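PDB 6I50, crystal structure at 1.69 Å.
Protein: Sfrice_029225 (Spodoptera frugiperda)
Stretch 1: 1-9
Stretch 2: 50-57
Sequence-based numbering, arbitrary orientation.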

# COMPACT_ATOMS: atom_id res chain seq x y z
N ARG A 1 11.47 -0.28 23.69
CA ARG A 1 10.26 -0.73 23.00
C ARG A 1 10.60 -1.81 21.98
O ARG A 1 11.38 -1.58 21.05
CB ARG A 1 9.57 0.45 22.32
CG ARG A 1 8.04 0.41 22.41
CD ARG A 1 7.43 1.77 22.08
NE ARG A 1 8.01 2.35 20.87
CZ ARG A 1 7.62 2.05 19.63
NH1 ARG A 1 6.63 1.19 19.44
NH2 ARG A 1 8.20 2.63 18.59
N PRO A 2 10.02 -3.00 22.16
CA PRO A 2 10.30 -4.10 21.23
C PRO A 2 9.68 -3.84 19.87
O PRO A 2 8.57 -3.31 19.75
CB PRO A 2 9.65 -5.32 21.91
CG PRO A 2 9.38 -4.89 23.32
CD PRO A 2 9.15 -3.42 23.27
N PHE A 3 10.41 -4.23 18.82
CA PHE A 3 9.96 -4.10 17.44
C PHE A 3 9.38 -5.45 17.04
O PHE A 3 10.07 -6.33 16.54
CB PHE A 3 11.13 -3.69 16.54
CG PHE A 3 10.74 -3.40 15.12
CD1 PHE A 3 9.63 -2.63 14.82
CD2 PHE A 3 11.51 -3.88 14.07
CE1 PHE A 3 9.29 -2.35 13.51
CE2 PHE A 3 11.18 -3.61 12.76
CZ PHE A 3 10.07 -2.84 12.47
N ILE A 4 8.08 -5.61 17.29
CA ILE A 4 7.39 -6.88 17.02
C ILE A 4 6.94 -6.82 15.56
O ILE A 4 5.84 -6.37 15.24
CB ILE A 4 6.23 -7.11 17.99
CG1 ILE A 4 6.77 -7.10 19.43
CG2 ILE A 4 5.52 -8.43 17.69
CD1 ILE A 4 5.74 -7.40 20.47
N ALA A 5 7.82 -7.28 14.66
CA ALA A 5 7.63 -7.05 13.24
C ALA A 5 8.46 -8.07 12.47
O ALA A 5 9.47 -8.56 12.96
CB ALA A 5 8.04 -5.63 12.85
N ALA A 6 8.03 -8.35 11.24
CA ALA A 6 8.74 -9.30 10.39
C ALA A 6 8.35 -9.04 8.94
O ALA A 6 7.24 -8.59 8.64
CB ALA A 6 8.43 -10.75 10.77
N HIS A 7 9.29 -9.32 8.04
CA HIS A 7 9.06 -9.22 6.60
C HIS A 7 9.55 -10.51 5.96
O HIS A 7 10.68 -10.94 6.21
CB HIS A 7 9.80 -8.03 5.99
CG HIS A 7 9.59 -7.88 4.52
ND1 HIS A 7 8.53 -7.18 3.99
CD2 HIS A 7 10.31 -8.34 3.47
CE1 HIS A 7 8.61 -7.21 2.67
NE2 HIS A 7 9.68 -7.90 2.33
N PHE A 8 8.69 -11.15 5.17
CA PHE A 8 9.02 -12.39 4.47
C PHE A 8 8.82 -12.15 2.98
O PHE A 8 7.79 -11.61 2.57
CB PHE A 8 8.14 -13.55 4.95
CG PHE A 8 8.08 -13.68 6.44
CD1 PHE A 8 9.08 -14.36 7.12
CD2 PHE A 8 7.05 -13.09 7.16
CE1 PHE A 8 9.04 -14.47 8.50
CE2 PHE A 8 7.00 -13.20 8.54
CZ PHE A 8 8.01 -13.89 9.21
N HIS A 9 9.79 -12.56 2.17
CA HIS A 9 9.69 -12.28 0.75
C HIS A 9 9.93 -13.54 -0.07
O HIS A 9 10.40 -14.56 0.44
CB HIS A 9 10.66 -11.15 0.31
CG HIS A 9 12.09 -11.38 0.67
ND1 HIS A 9 12.94 -10.35 1.02
CD2 HIS A 9 12.84 -12.51 0.69
CE1 HIS A 9 14.15 -10.84 1.26
NE2 HIS A 9 14.11 -12.15 1.07
N PRO A 50 16.79 -8.97 16.94
CA PRO A 50 16.85 -9.44 18.33
C PRO A 50 15.51 -9.43 19.05
O PRO A 50 15.46 -9.78 20.24
CB PRO A 50 17.81 -8.44 18.98
CG PRO A 50 17.55 -7.17 18.24
CD PRO A 50 17.28 -7.58 16.81
N HIS A 51 14.41 -9.06 18.37
CA HIS A 51 13.12 -8.85 19.01
C HIS A 51 12.23 -10.08 18.89
O HIS A 51 12.31 -10.82 17.91
CB HIS A 51 12.39 -7.66 18.38
CG HIS A 51 13.21 -6.40 18.32
ND1 HIS A 51 13.42 -5.60 19.42
CD2 HIS A 51 13.88 -5.83 17.29
CE1 HIS A 51 14.18 -4.57 19.07
NE2 HIS A 51 14.47 -4.69 17.79
N PRO A 52 11.35 -10.30 19.87
CA PRO A 52 10.23 -11.22 19.64
C PRO A 52 9.42 -10.72 18.46
O PRO A 52 9.25 -9.52 18.27
CB PRO A 52 9.43 -11.16 20.95
CG PRO A 52 10.35 -10.53 21.95
CD PRO A 52 11.29 -9.65 21.19
N ARG A 53 8.92 -11.65 17.64
CA ARG A 53 8.35 -11.25 16.36
C ARG A 53 7.54 -12.41 15.80
O ARG A 53 7.72 -13.56 16.22
CB ARG A 53 9.46 -10.87 15.37
CG ARG A 53 10.45 -11.99 15.11
CD ARG A 53 11.10 -11.81 13.75
NE ARG A 53 12.25 -12.70 13.53
CZ ARG A 53 12.19 -13.85 12.85
NH1 ARG A 53 11.04 -14.26 12.32
NH2 ARG A 53 13.29 -14.57 12.68
N PRO A 54 6.66 -12.14 14.83
CA PRO A 54 6.04 -13.24 14.09
C PRO A 54 7.09 -14.08 13.38
O PRO A 54 8.16 -13.59 13.00
CB PRO A 54 5.13 -12.52 13.08
CG PRO A 54 4.93 -11.16 13.65
CD PRO A 54 6.20 -10.83 14.38
N THR A 55 6.78 -15.36 13.19
CA THR A 55 7.71 -16.29 12.57
C THR A 55 7.04 -16.99 11.40
O THR A 55 5.83 -16.88 11.20
CB THR A 55 8.24 -17.32 13.59
OG1 THR A 55 7.14 -18.02 14.19
CG2 THR A 55 9.05 -16.62 14.68
N LEU A 56 7.85 -17.70 10.61
CA LEU A 56 7.40 -18.35 9.39
C LEU A 56 7.43 -19.86 9.58
O LEU A 56 8.48 -20.43 9.92
CB LEU A 56 8.26 -17.94 8.20
CG LEU A 56 7.88 -18.51 6.83
CD1 LEU A 56 6.55 -17.92 6.39
CD2 LEU A 56 8.98 -18.23 5.80
N THR A 57 6.30 -20.51 9.34
CA THR A 57 6.22 -21.96 9.44
C THR A 57 6.69 -22.61 8.14
O THR A 57 6.81 -21.97 7.09
CB THR A 57 4.79 -22.41 9.76
OG1 THR A 57 3.98 -22.30 8.59
CG2 THR A 57 4.19 -21.57 10.89

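The two stretches run in roughly the same direction, their end-to-end vectors 26° apart. They touch through side chains and backbone atoms, several of them carbonyl oxygens, and no clear hydrogen bond joins them. Three residues cover the most surface: Phe8, His51 and Pro54.

Phe8 points its CA-to-CB bond toward the other stretch and is buried. Its ring meets Leu56, with Phe8 CE1 3.6 Å from Leu56 CB, and Leu56 CD1 lies over one face of the ring. The CA-to-CB bond of Leu56 also points toward the other stretch, and the two side chains pack directly. At the ring edge, near its plane, Pro54 O lies 3.8 Å from Phe8 CZ.

His51 covers the other end of the contact. Phe3 CB sits over the face of the His51 imidazole, 3.7 Å from the ring centroid and 16° off the normal. This is a CH-pi contact. The Phe3 ring itself turns its edge to His51 CD2, and its end leads away from the other stretch. The backbone closes in as well: Phe3 O is 3.2 Å from His51 CB.

Pro54 lies between these ends. Its ring gives an apolar surface to two residues: Pro54 CD is 4.1 Å from Ile4 CG2 and 4.2 Å from Ala6 CB. Ala6 CB also approaches Pro54 O, at 3.6 Å. That carbonyl accepts a hydrogen bond from within its own stretch, Arg53 NH1 to Pro54 O, at 3.0 Å. The Arg53 side chain, with chi2 and chi3 both t, reaches the carbonyl of the next residue. Arg53 CB lies 3.3 Å from Ala5 O.

Pro52 O has no hydrogen-bonding partner in the model, although the contact buries it. Ile4 CA approaches Pro52 O at 3.5 Å, with an angle of 162° at the hydrogen. This CA-H...O contact is nearly straight.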